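Local coordinates for formiminotetrahydrofolate cyclodeaminase (Thermotoga maritima, PDB 1O5H), which probably catalyses the release of ammonia from 5-formiminotetrahydrofolate, leaving 5,10-methenyltetrahydrofolate, in one-carbon metabolism, at residues 19-22 with 23-27; 52-55 with 56-60; 85-88 with 89-93; 104-107 with 108-111; 196-199 with 200-203. All coordinates share one frame; numbering follows the deposited sequence.

Contact 1. Residues 19-22 with 23-27; sequences SLKE and FCDMV
Asp25 reaches back one helical turn to Lys21 in the first turns of helix 20-28. Its CB sits 3.4 Å from Lys21 O. CG is anti to the carbonyl carbon (chi1 -75°), which brings the carboxylate back over the preceding turn, with CG also beside Lys21 O. At the tip the two oxygens part ways. OD2 forms a salt bridge of 2.7 Å with Lys21 NZ, using its syn lone pair. OD1 pairs with Arg82 of the second subunit. Lys21 meets the carboxylate from across, its chain extended as far as CE and bent at the last torsion. The main chain underneath is regular: Asp25 N donates to Lys21 O at 2.9 Å.

Ser19 caps the start of this helix. Glu22 N donates to Ser19 OG at 3.0 Å. Glu22 OE1 in turn takes Ser19 N at 2.9 Å and Ser19 OG at 3.1 Å, both on its anti side. This is a capping box, and it satisfies the amide of Glu22 in the first turn.

The short helix meets two neighbours. Phe23 and Val27 pack on Val39 of helix 36-56, while Leu20 meets Leu20 of the second subunit.

Contact 2. Residues 52-55 with 56-60; sequences EMVA and NFTRK
Met53 and Phe57 pack one turn apart where helix 36-56 ends and the chain leaves it as a loop, in an all-helical fold. The apolar contact is Met53 CG against Phe57 CD2, 3.7 Å, with CG at the edge of the ring and in its plane. Leu146 adds to this packing, as does Val27 of the second subunit.

The main-chain bonds come next. Asn56 N and Phe57 N donate to Glu52 O and Met53 O in normal helical fashion. Ala55 O then takes two donors, Thr58 N at 3.0 Å and Arg59 N at 3.1 Å. The first comes from above the carbonyl plane, the second lies closer to it.

The side-chain polar contacts come last. Glu52 and Asn56 run side by side; Glu52 is bound to Arg82, and Asn56 ND2 donates to Ala28 O of the second subunit. Arg59 NE donates to Asn56 OD1 at 3.3 Å, while its NH1 pairs with Glu72. An alanine at Asn56 is likely to leave Ala28 O of the second subunit without this donor and Arg59 NE without its acceptor. Thr58 has OG1 anti to its carbonyl carbon (chi1 -58°), which turns it back to donate to Val54 O at 2.7 Å.

Contact 3. Residues 85-88 with 89-93; sequences LFDL and AKKDM
The carboxylate of Asp87 is the flat group that works across this turn. Its two oxygens lie beside different lysines, but only OD2 pairs with a charge here. OD2 faces Lys91, forming a salt bridge of 3.6 Å with NZ and lying 4.1 Å from Lys91 CG. OD1 comes near the aliphatic part of Lys90, 4.2 Å from its CD. The ring of Phe86, the other flat group of this turn, leads away. It packs on Ala45 and Glu16 of its own chain and on Leu20 of the second subunit.

The salt bridge is long, and it is made at the end of a bent chain. Lys91 has CG anti to the carbonyl carbon (chi1 -79°) and bends again at its second and fourth torsions, which brings NZ back across the turn to the carboxylate. Lys90 instead turns its amino group away from Asp87, to a long, weak ion pair with Glu94.

Below the side chains the main chain is helical. Lys91 N donates to Asp87 O at 2.9 Å. Asp92 N donates to Leu88 O at 3.0 Å. Lys90 N to Phe86 O is weak, at 3.5 Å.

Leu85 and Leu88 pack on helix 107-141, and Asp92 touches Ala38 of helix 36-56. The arrangement is that of an amphipathic helix in a helical bundle: an i to i+4 ion pair on the outer side, with leucines turned to the core.

Contact 4. Residues 104-107 with 108-111; sequences KSSE and GELQ
Glu109 turns back to Ser106 because its CG is anti to the carbonyl carbon (chi1 -46°) and its chain then runs on extended. Ser106 meets it with chi1 at 105°, an angle that leaves OG pointing at the first amides of helix 107-141. Together the two residues form a capping box, with Ser106 as the N-cap.

The box has two halves. In one, Ser106 OG accepts from the helix: Glu109 N donates to it at 3.2 Å with a fairly straight bond of 160°. Gly108 N also approaches OG, at 2.9 Å, but at a poor angle, and that bond is weak. In the other half, Ser106 N donates to Glu109 OE2 at 3.2 Å, arriving from above the carboxylate plane. The Ser106 hydroxyl makes a further weak bond to the same oxygen. The main chain begins its helical pattern here as well, with Leu110 N bonded to Ser106 O at 3.2 Å.

The negative carboxylate lies beside the amino end of the helix, where it would probably be favoured by the helix dipole. Ser105 also touches it through CB.

On another side of the turn, Glu107 crosses Leu110 and Gln111. Gln111 carries its amide on to the loop after helix 147-172, where OE1 accepts from Ser176 N. Leu110 packs on Ala102. The contact lies on the surface, far from the chain's centre. Glu107 ends with OE2 3.6 Å from Leu110 CD2 and OE1 3.5 Å from Gln111 CG.

Contact 5. Residues 196-199 with 200-203; sequences EGCY and QRVK
Val202 N donates to Cys198 O at 2.7 Å, and Lys203 N to Tyr199 O at 2.9 Å. These are ordinary alpha-helical bonds in the long final helix 178-206. Gln200 and Arg201 repeat the pattern to Glu196 and Gly197.

The polar side chains look both along this helix and beyond it. Lys203 NZ makes a weak bond of 3.5 Å to Tyr199 OH. That hydroxyl has a stronger partner in Asp155 of helix 147-172. Arg201 folds back over the previous turn, bent at chi3 (-57°). Its guanidinium lies with one face on Gly197 O, which sits 3.4 Å from the plane and over its centre, while NE is held by Glu136 of helix 107-141. Glu196 and Gln200 lie side by side, pointing the same way.

Outward from these bonds, Lys203 CD lies over one face of the Tyr199 ring. The ring also stacks with His158. Cys198 and Val202 turn to helix 107-141, packing on Ala132 and Ala139.

A leucine in place of Tyr199 would probably leave Asp155 OD1 without this hydroxyl partner and His158 without its stacking ring. Lys203 CD lies 3.3 Å from Tyr199 CZ, and Lys203 CE lies 4.2 Å from the same atom.

Overall arrangement
The five contacts follow one another along the chain and lie on or at the ends of five helices of an all-helical subunit. Contact 1 is on helix 20-28, contact 2 at the end of helix 36-56, contact 3 on helix 68-100, contact 4 at the start of helix 107-141 and contact 5 on helix 178-206. Contacts 1 and 3 touch, Phe23 CE1 to Met93 CE at 4.2 Å, with centres about 15 Å apart. Contacts 2 and 4 lie on opposite sides of the chain's centre, about 48 Å between centres, which reflects the length of the bundle. Contacts 1, 2, 3 and 5 reach the second subunit; contact 4 does not. The dimer interface therefore draws on widely spaced helices.

Contact 1. Residues 19-22 with 23-27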
loop_
_atom_site.group_PDB
_atom_site.type_symbol
_atom_site.label_atom_id
_atom_site.label_comp_id
_atom_site.label_asym_id
_atom_site.label_seq_id
_atom_site.Cartn_x
_atom_site.Cartn_y
_atom_site.Cartn_z
ATOM N N SER A 19 -7.538 -13.164 8.487
ATOM C CA SER A 19 -8.510 -12.324 7.803
ATOM C C SER A 19 -8.006 -10.904 7.827
ATOM O O SER A 19 -7.196 -10.538 8.676
ATOM C CB SER A 19 -9.883 -12.398 8.453
ATOM O OG SER A 19 -9.922 -11.591 9.613
ATOM N N LEU A 20 -8.509 -10.106 6.899
ATOM C CA LEU A 20 -8.172 -8.698 6.829
ATOM C C LEU A 20 -8.447 -7.940 8.138
ATOM O O LEU A 20 -7.597 -7.160 8.596
ATOM C CB LEU A 20 -8.878 -8.045 5.641
ATOM C CG LEU A 20 -8.426 -8.589 4.283
ATOM C CD1 LEU A 20 -9.424 -8.222 3.207
ATOM C CD2 LEU A 20 -7.060 -8.034 3.941
ATOM N N LYS A 21 -9.612 -8.169 8.747
ATOM C CA LYS A 21 -9.906 -7.557 10.039
ATOM C C LYS A 21 -8.883 -8.003 11.079
ATOM O O LYS A 21 -8.341 -7.154 11.772
ATOM C CB LYS A 21 -11.310 -7.896 10.504
ATOM C CG LYS A 21 -11.632 -7.401 11.889
ATOM C CD LYS A 21 -13.104 -7.570 12.185
ATOM C CE LYS A 21 -13.347 -7.598 13.687
ATOM N NZ LYS A 21 -12.587 -6.506 14.354
ATOM N N GLU A 22 -8.621 -9.316 11.164
ATOM C CA GLU A 22 -7.619 -9.877 12.080
ATOM C C GLU A 22 -6.256 -9.220 11.896
ATOM O O GLU A 22 -5.699 -8.638 12.841
ATOM C CB GLU A 22 -7.441 -11.384 11.876
ATOM C CG GLU A 22 -8.306 -12.286 12.736
ATOM C CD GLU A 22 -8.262 -13.735 12.265
ATOM O OE1 GLU A 22 -8.479 -13.988 11.055
ATOM O OE2 GLU A 22 -8.014 -14.632 13.103
ATOM N N PHE A 23 -5.708 -9.326 10.683
ATOM C CA PHE A 23 -4.381 -8.772 10.425
ATOM C C PHE A 23 -4.302 -7.316 10.867
ATOM O O PHE A 23 -3.324 -6.909 11.498
ATOM C CB PHE A 23 -3.965 -8.886 8.958
ATOM C CG PHE A 23 -2.596 -8.306 8.677
ATOM C CD1 PHE A 23 -1.447 -8.911 9.192
ATOM C CD2 PHE A 23 -2.454 -7.164 7.907
ATOM C CE1 PHE A 23 -0.190 -8.395 8.952
ATOM C CE2 PHE A 23 -1.174 -6.621 7.655
ATOM C CZ PHE A 23 -0.039 -7.237 8.189
ATOM N N CYS A 24 -5.333 -6.541 10.537
ATOM C CA CYS A 24 -5.359 -5.132 10.903
ATOM C C CYS A 24 -5.384 -4.945 12.393
ATOM O O CYS A 24 -4.521 -4.286 12.931
ATOM C CB CYS A 24 -6.528 -4.397 10.244
ATOM S SG CYS A 24 -6.116 -3.887 8.567
ATOM N N ASP A 25 -6.369 -5.539 13.057
ATOM C CA ASP A 25 -6.497 -5.438 14.501
ATOM C C ASP A 25 -5.163 -5.697 15.156
ATOM O O ASP A 25 -4.812 -5.003 16.086
ATOM C CB ASP A 25 -7.556 -6.396 15.027
ATOM C CG ASP A 25 -8.986 -5.928 14.735
ATOM O OD1 ASP A 25 -9.191 -4.743 14.340
ATOM O OD2 ASP A 25 -9.973 -6.704 14.883
HETATM N N MSE A 26 -4.404 -6.660 14.643
HETATM C CA MSE A 26 -3.088 -6.991 15.190
HETATM C C MSE A 26 -2.043 -5.904 14.991
HETATM O O MSE A 26 -1.214 -5.642 15.866
HETATM C CB MSE A 26 -2.595 -8.291 14.586
HETATM C CG MSE A 26 -3.345 -9.501 15.110
HETATM SE SE MSE A 26 -2.858 -11.137 14.178
HETATM C CE MSE A 26 -3.599 -12.535 15.638
ATOM N N VAL A 27 -2.063 -5.280 13.821
ATOM C CA VAL A 27 -1.191 -4.151 13.560
ATOM C C VAL A 27 -1.585 -3.030 14.501
ATOM O O VAL A 27 -0.731 -2.386 15.096
ATOM C CB VAL A 27 -1.309 -3.682 12.127
ATOM C CG1 VAL A 27 -0.482 -2.405 11.910
ATOM C CG2 VAL A 27 -0.861 -4.772 11.163
#

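Contact 2. Residues 52-55 with 56-60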
loop_
_atom_site.group_PDB
_atom_site.type_symbol
_atom_site.label_atom_id
_atom_site.label_comp_id
_atom_site.label_asym_id
_atom_site.label_seq_id
_atom_site.Cartn_x
_atom_site.Cartn_y
_atom_site.Cartn_z
ATOM N N GLU A 52 -0.625 -9.593 -11.414
ATOM C CA GLU A 52 -1.146 -10.851 -11.881
ATOM C C GLU A 52 -2.487 -10.670 -12.612
ATOM O O GLU A 52 -2.709 -11.283 -13.667
ATOM C CB GLU A 52 -1.294 -11.819 -10.722
ATOM C CG GLU A 52 -1.502 -13.246 -11.179
ATOM C CD GLU A 52 -1.516 -14.245 -10.046
ATOM O OE1 GLU A 52 -0.937 -13.968 -8.982
ATOM O OE2 GLU A 52 -2.106 -15.321 -10.232
HETATM N N MSE A 53 -3.371 -9.830 -12.066
HETATM C CA MSE A 53 -4.662 -9.589 -12.698
HETATM C C MSE A 53 -4.490 -9.067 -14.104
HETATM O O MSE A 53 -5.057 -9.613 -15.035
HETATM C CB MSE A 53 -5.493 -8.627 -11.893
HETATM C CG MSE A 53 -6.667 -8.032 -12.647
HETATM SE SE MSE A 53 -7.628 -6.923 -11.369
HETATM C CE MSE A 53 -9.097 -6.042 -12.660
ATOM N N VAL A 54 -3.683 -8.029 -14.259
ATOM C CA VAL A 54 -3.419 -7.472 -15.566
ATOM C C VAL A 54 -2.832 -8.528 -16.504
ATOM O O VAL A 54 -3.221 -8.608 -17.682
ATOM C CB VAL A 54 -2.507 -6.234 -15.490
ATOM C CG1 VAL A 54 -2.175 -5.745 -16.877
ATOM C CG2 VAL A 54 -3.182 -5.101 -14.668
ATOM N N ALA A 55 -1.927 -9.364 -16.002
ATOM C CA ALA A 55 -1.341 -10.395 -16.864
ATOM C C ALA A 55 -2.381 -11.421 -17.304
ATOM O O ALA A 55 -2.405 -11.837 -18.463
ATOM C CB ALA A 55 -0.204 -11.071 -16.184
ATOM N N ASN A 56 -3.246 -11.826 -16.380
ATOM C CA ASN A 56 -4.340 -12.727 -16.717
ATOM C C ASN A 56 -5.251 -12.152 -17.759
ATOM O O ASN A 56 -5.607 -12.843 -18.705
ATOM C CB ASN A 56 -5.173 -13.053 -15.495
ATOM C CG ASN A 56 -4.679 -14.272 -14.770
ATOM O OD1 ASN A 56 -4.198 -15.238 -15.390
ATOM N ND2 ASN A 56 -4.792 -14.248 -13.440
ATOM N N PHE A 57 -5.635 -10.891 -17.588
ATOM C CA PHE A 57 -6.502 -10.270 -18.543
ATOM C C PHE A 57 -5.797 -9.955 -19.865
ATOM O O PHE A 57 -6.399 -9.361 -20.749
ATOM C CB PHE A 57 -7.103 -9.018 -17.952
ATOM C CG PHE A 57 -8.354 -9.254 -17.173
ATOM C CD1 PHE A 57 -9.547 -9.527 -17.821
ATOM C CD2 PHE A 57 -8.355 -9.146 -15.784
ATOM C CE1 PHE A 57 -10.717 -9.720 -17.103
ATOM C CE2 PHE A 57 -9.529 -9.334 -15.053
ATOM C CZ PHE A 57 -10.708 -9.618 -15.716
ATOM N N THR A 58 -4.536 -10.353 -20.010
ATOM C CA THR A 58 -3.802 -10.104 -21.249
ATOM C C THR A 58 -3.596 -11.387 -22.028
ATOM O O THR A 58 -3.525 -11.381 -23.271
ATOM C CB THR A 58 -2.456 -9.436 -20.961
ATOM O OG1 THR A 58 -2.673 -8.206 -20.253
ATOM C CG2 THR A 58 -1.794 -8.987 -22.248
ATOM N N ARG A 59 -3.485 -12.502 -21.317
ATOM C CA ARG A 59 -3.457 -13.779 -22.014
ATOM C C ARG A 59 -4.873 -14.135 -22.432
ATOM O O ARG A 59 -5.842 -13.544 -21.938
ATOM C CB ARG A 59 -2.828 -14.877 -21.165
ATOM C CG ARG A 59 -3.472 -15.091 -19.833
ATOM C CD ARG A 59 -2.602 -15.888 -18.900
ATOM N NE ARG A 59 -3.398 -16.845 -18.152
ATOM C CZ ARG A 59 -3.852 -17.983 -18.660
ATOM N NH1 ARG A 59 -3.598 -18.322 -19.920
ATOM N NH2 ARG A 59 -4.570 -18.794 -17.906
ATOM N N LYS A 60 -4.983 -15.090 -23.354
ATOM C CA LYS A 60 -6.266 -15.469 -23.965
ATOM C C LYS A 60 -7.030 -14.228 -24.490
ATOM O O LYS A 60 -8.262 -14.155 -24.387
ATOM C CB LYS A 60 -7.129 -16.321 -23.007
#

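Contact 3. Residues 85-88 with 89-93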
loop_
_atom_site.group_PDB
_atom_site.type_symbol
_atom_site.label_atom_id
_atom_site.label_comp_id
_atom_site.label_asym_id
_atom_site.label_seq_id
_atom_site.Cartn_x
_atom_site.Cartn_y
_atom_site.Cartn_z
ATOM N N LEU A 85 6.467 -13.122 -0.177
ATOM C CA LEU A 85 6.128 -11.942 0.594
ATOM C C LEU A 85 5.368 -12.329 1.846
ATOM O O LEU A 85 5.630 -11.822 2.945
ATOM C CB LEU A 85 5.329 -10.952 -0.250
ATOM C CG LEU A 85 6.082 -10.214 -1.369
ATOM C CD1 LEU A 85 5.120 -9.494 -2.287
ATOM C CD2 LEU A 85 7.090 -9.232 -0.825
ATOM N N PHE A 86 4.435 -13.254 1.697
ATOM C CA PHE A 86 3.772 -13.771 2.888
ATOM C C PHE A 86 4.752 -14.435 3.839
ATOM O O PHE A 86 4.595 -14.353 5.051
ATOM C CB PHE A 86 2.643 -14.710 2.521
ATOM C CG PHE A 86 1.432 -14.002 1.995
ATOM C CD1 PHE A 86 0.899 -12.912 2.687
ATOM C CD2 PHE A 86 0.810 -14.435 0.828
ATOM C CE1 PHE A 86 -0.235 -12.247 2.220
ATOM C CE2 PHE A 86 -0.321 -13.792 0.356
ATOM C CZ PHE A 86 -0.847 -12.685 1.048
ATOM N N ASP A 87 5.780 -15.069 3.300
ATOM C CA ASP A 87 6.732 -15.671 4.178
ATOM C C ASP A 87 7.518 -14.569 4.864
ATOM O O ASP A 87 7.804 -14.653 6.081
ATOM C CB ASP A 87 7.650 -16.643 3.450
ATOM C CG ASP A 87 8.469 -17.462 4.412
ATOM O OD1 ASP A 87 7.872 -18.265 5.167
ATOM O OD2 ASP A 87 9.708 -17.348 4.522
ATOM N N LEU A 88 7.845 -13.521 4.107
ATOM C CA LEU A 88 8.682 -12.445 4.669
ATOM C C LEU A 88 7.979 -11.639 5.751
ATOM O O LEU A 88 8.617 -11.053 6.602
ATOM C CB LEU A 88 9.227 -11.530 3.579
ATOM C CG LEU A 88 10.288 -12.206 2.720
ATOM C CD1 LEU A 88 10.468 -11.508 1.406
ATOM C CD2 LEU A 88 11.585 -12.258 3.468
ATOM N N ALA A 89 6.658 -11.612 5.715
ATOM C CA ALA A 89 5.910 -10.974 6.768
ATOM C C ALA A 89 6.123 -11.781 8.034
ATOM O O ALA A 89 6.457 -11.207 9.055
ATOM C CB ALA A 89 4.454 -10.888 6.404
ATOM N N LYS A 90 5.972 -13.104 7.960
ATOM C CA LYS A 90 6.197 -14.017 9.100
ATOM C C LYS A 90 7.595 -13.785 9.662
ATOM O O LYS A 90 7.758 -13.573 10.866
ATOM C CB LYS A 90 6.042 -15.474 8.627
ATOM C CG LYS A 90 5.970 -16.603 9.653
ATOM C CD LYS A 90 5.853 -17.918 8.834
ATOM C CE LYS A 90 6.167 -19.260 9.537
ATOM N NZ LYS A 90 5.572 -19.543 10.875
ATOM N N LYS A 91 8.596 -13.803 8.779
ATOM C CA LYS A 91 9.977 -13.594 9.192
ATOM C C LYS A 91 10.124 -12.288 9.935
ATOM O O LYS A 91 10.751 -12.265 10.979
ATOM C CB LYS A 91 10.928 -13.604 8.007
ATOM C CG LYS A 91 11.288 -14.971 7.500
ATOM C CD LYS A 91 12.742 -14.983 7.075
ATOM C CE LYS A 91 13.238 -16.400 6.794
ATOM N NZ LYS A 91 13.109 -16.705 5.347
ATOM N N ASP A 92 9.545 -11.206 9.411
ATOM C CA ASP A 92 9.670 -9.885 10.034
ATOM C C ASP A 92 9.245 -9.923 11.493
ATOM O O ASP A 92 9.879 -9.298 12.338
ATOM C CB ASP A 92 8.837 -8.851 9.291
ATOM C CG ASP A 92 8.929 -7.442 9.907
ATOM O OD1 ASP A 92 9.822 -6.670 9.484
ATOM O OD2 ASP A 92 8.123 -7.006 10.774
HETATM N N MSE A 93 8.184 -10.665 11.788
HETATM C CA MSE A 93 7.684 -10.746 13.151
HETATM C C MSE A 93 8.559 -11.632 13.971
HETATM O O MSE A 93 8.837 -11.334 15.117
HETATM C CB MSE A 93 6.258 -11.248 13.172
HETATM C CG MSE A 93 5.413 -10.522 12.135
HETATM SE SE MSE A 93 3.554 -11.113 12.030
HETATM C CE MSE A 93 3.162 -10.699 10.102
#

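Contact 4. Residues 104-107 with 108-111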
loop_
_atom_site.group_PDB
_atom_site.type_symbol
_atom_site.label_atom_id
_atom_site.label_comp_id
_atom_site.label_asym_id
_atom_site.label_seq_id
_atom_site.Cartn_x
_atom_site.Cartn_y
_atom_site.Cartn_z
ATOM N N LYS A 104 18.777 -8.016 25.859
ATOM C CA LYS A 104 19.258 -8.288 27.209
ATOM C C LYS A 104 20.308 -9.415 27.273
ATOM O O LYS A 104 20.916 -9.630 28.331
ATOM C CB LYS A 104 18.078 -8.564 28.150
ATOM N N SER A 105 20.522 -10.128 26.160
ATOM C CA SER A 105 21.612 -11.133 26.077
ATOM C C SER A 105 22.899 -10.542 25.451
ATOM O O SER A 105 22.976 -9.324 25.212
ATOM C CB SER A 105 21.145 -12.408 25.356
ATOM O OG SER A 105 20.376 -12.091 24.198
ATOM N N SER A 106 23.896 -11.395 25.192
ATOM C CA SER A 106 25.223 -10.948 24.708
ATOM C C SER A 106 25.194 -10.086 23.431
ATOM O O SER A 106 24.237 -10.140 22.668
ATOM C CB SER A 106 26.165 -12.151 24.518
ATOM O OG SER A 106 26.327 -12.473 23.118
ATOM N N GLU A 107 26.250 -9.294 23.225
ATOM C CA GLU A 107 26.438 -8.506 21.997
ATOM C C GLU A 107 26.796 -9.381 20.793
ATOM O O GLU A 107 26.713 -8.933 19.655
ATOM C CB GLU A 107 27.500 -7.413 22.196
ATOM C CG GLU A 107 26.933 -6.029 22.493
ATOM C CD GLU A 107 26.469 -5.296 21.242
ATOM O OE1 GLU A 107 27.160 -5.369 20.195
ATOM O OE2 GLU A 107 25.417 -4.625 21.305
ATOM N N GLY A 108 27.197 -10.624 21.046
ATOM C CA GLY A 108 27.379 -11.600 19.972
ATOM C C GLY A 108 26.043 -11.965 19.354
ATOM O O GLY A 108 25.792 -11.689 18.183
ATOM N N GLU A 109 25.181 -12.576 20.156
ATOM C CA GLU A 109 23.835 -12.973 19.727
ATOM C C GLU A 109 22.986 -11.798 19.132
ATOM O O GLU A 109 22.315 -11.987 18.119
ATOM C CB GLU A 109 23.092 -13.688 20.886
ATOM C CG GLU A 109 23.904 -14.757 21.624
ATOM C CD GLU A 109 23.463 -14.989 23.082
ATOM O OE1 GLU A 109 22.507 -15.764 23.325
ATOM O OE2 GLU A 109 24.084 -14.412 24.004
ATOM N N LEU A 110 23.036 -10.609 19.757
ATOM C CA LEU A 110 22.236 -9.443 19.339
ATOM C C LEU A 110 22.652 -8.970 17.948
ATOM O O LEU A 110 21.822 -8.866 17.043
ATOM C CB LEU A 110 22.348 -8.285 20.353
ATOM C CG LEU A 110 21.581 -6.979 20.046
ATOM C CD1 LEU A 110 20.084 -7.177 20.204
ATOM C CD2 LEU A 110 22.046 -5.762 20.888
ATOM N N GLN A 111 23.943 -8.693 17.788
ATOM C CA GLN A 111 24.487 -8.247 16.521
ATOM C C GLN A 111 24.064 -9.163 15.388
ATOM O O GLN A 111 23.669 -8.702 14.309
ATOM C CB GLN A 111 26.003 -8.151 16.600
ATOM C CG GLN A 111 26.473 -6.799 17.056
ATOM C CD GLN A 111 26.194 -5.747 16.020
ATOM O OE1 GLN A 111 26.631 -5.863 14.860
ATOM N NE2 GLN A 111 25.460 -4.718 16.418
#

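Contact 5. Residues 196-199 with 200-203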
loop_
_atom_site.group_PDB
_atom_site.type_symbol
_atom_site.label_atom_id
_atom_site.label_comp_id
_atom_site.label_asym_id
_atom_site.label_seq_id
_atom_site.Cartn_x
_atom_site.Cartn_y
_atom_site.Cartn_z
ATOM N N GLU A 196 13.090 2.805 -8.658
ATOM C CA GLU A 196 12.746 4.162 -9.094
ATOM C C GLU A 196 12.604 4.248 -10.592
ATOM O O GLU A 196 11.624 4.819 -11.081
ATOM C CB GLU A 196 13.827 5.163 -8.704
ATOM C CG GLU A 196 13.605 5.852 -7.372
ATOM C CD GLU A 196 12.187 6.371 -7.222
ATOM O OE1 GLU A 196 11.756 7.221 -8.052
ATOM O OE2 GLU A 196 11.500 5.913 -6.271
ATOM N N GLY A 197 13.587 3.683 -11.307
ATOM C CA GLY A 197 13.622 3.762 -12.739
ATOM C C GLY A 197 12.386 3.170 -13.342
ATOM O O GLY A 197 11.656 3.873 -14.040
ATOM N N CYS A 198 12.148 1.881 -13.075
ATOM C CA CYS A 198 10.924 1.234 -13.539
ATOM C C CYS A 198 9.692 2.069 -13.175
ATOM O O CYS A 198 8.827 2.327 -13.993
ATOM C CB CYS A 198 10.802 -0.150 -12.920
ATOM S SG CYS A 198 11.924 -1.390 -13.626
ATOM N N TYR A 199 9.635 2.511 -11.936
ATOM C CA TYR A 199 8.502 3.248 -11.452
ATOM C C TYR A 199 8.203 4.483 -12.294
ATOM O O TYR A 199 7.063 4.693 -12.745
ATOM C CB TYR A 199 8.773 3.693 -10.039
ATOM C CG TYR A 199 7.665 4.497 -9.456
ATOM C CD1 TYR A 199 6.375 3.970 -9.402
ATOM C CD2 TYR A 199 7.899 5.773 -8.920
ATOM C CE1 TYR A 199 5.312 4.691 -8.846
ATOM C CE2 TYR A 199 6.860 6.507 -8.362
ATOM C CZ TYR A 199 5.561 5.949 -8.337
ATOM O OH TYR A 199 4.512 6.634 -7.814
ATOM N N GLN A 200 9.223 5.310 -12.470
ATOM C CA GLN A 200 9.098 6.523 -13.239
ATOM C C GLN A 200 8.690 6.203 -14.692
ATOM O O GLN A 200 7.731 6.787 -15.216
ATOM C CB GLN A 200 10.415 7.274 -13.185
ATOM C CG GLN A 200 10.265 8.737 -12.839
ATOM C CD GLN A 200 9.869 8.953 -11.395
ATOM O OE1 GLN A 200 8.732 9.338 -11.096
ATOM N NE2 GLN A 200 10.802 8.695 -10.495
ATOM N N ARG A 201 9.387 5.255 -15.330
ATOM C CA ARG A 201 8.999 4.817 -16.668
ATOM C C ARG A 201 7.532 4.389 -16.686
ATOM O O ARG A 201 6.784 4.861 -17.518
ATOM C CB ARG A 201 9.933 3.732 -17.226
ATOM C CG ARG A 201 11.259 4.272 -17.739
ATOM C CD ARG A 201 12.130 3.229 -18.402
ATOM N NE ARG A 201 12.407 2.095 -17.511
ATOM C CZ ARG A 201 13.346 2.081 -16.567
ATOM N NH1 ARG A 201 14.118 3.146 -16.365
ATOM N NH2 ARG A 201 13.521 0.997 -15.822
ATOM N N VAL A 202 7.110 3.533 -15.760
ATOM C CA VAL A 202 5.724 3.093 -15.767
ATOM C C VAL A 202 4.784 4.289 -15.666
ATOM O O VAL A 202 3.934 4.484 -16.544
ATOM C CB VAL A 202 5.426 2.118 -14.669
ATOM C CG1 VAL A 202 3.915 1.847 -14.614
ATOM C CG2 VAL A 202 6.221 0.843 -14.895
ATOM N N LYS A 203 4.933 5.100 -14.616
ATOM C CA LYS A 203 4.235 6.385 -14.571
ATOM C C LYS A 203 4.273 7.201 -15.907
ATOM O O LYS A 203 3.240 7.616 -16.405
ATOM C CB LYS A 203 4.735 7.210 -13.408
ATOM C CG LYS A 203 3.908 7.019 -12.134
ATOM C CD LYS A 203 4.593 7.650 -10.947
ATOM C CE LYS A 203 4.222 9.105 -10.722
ATOM N NZ LYS A 203 3.154 9.222 -9.671
#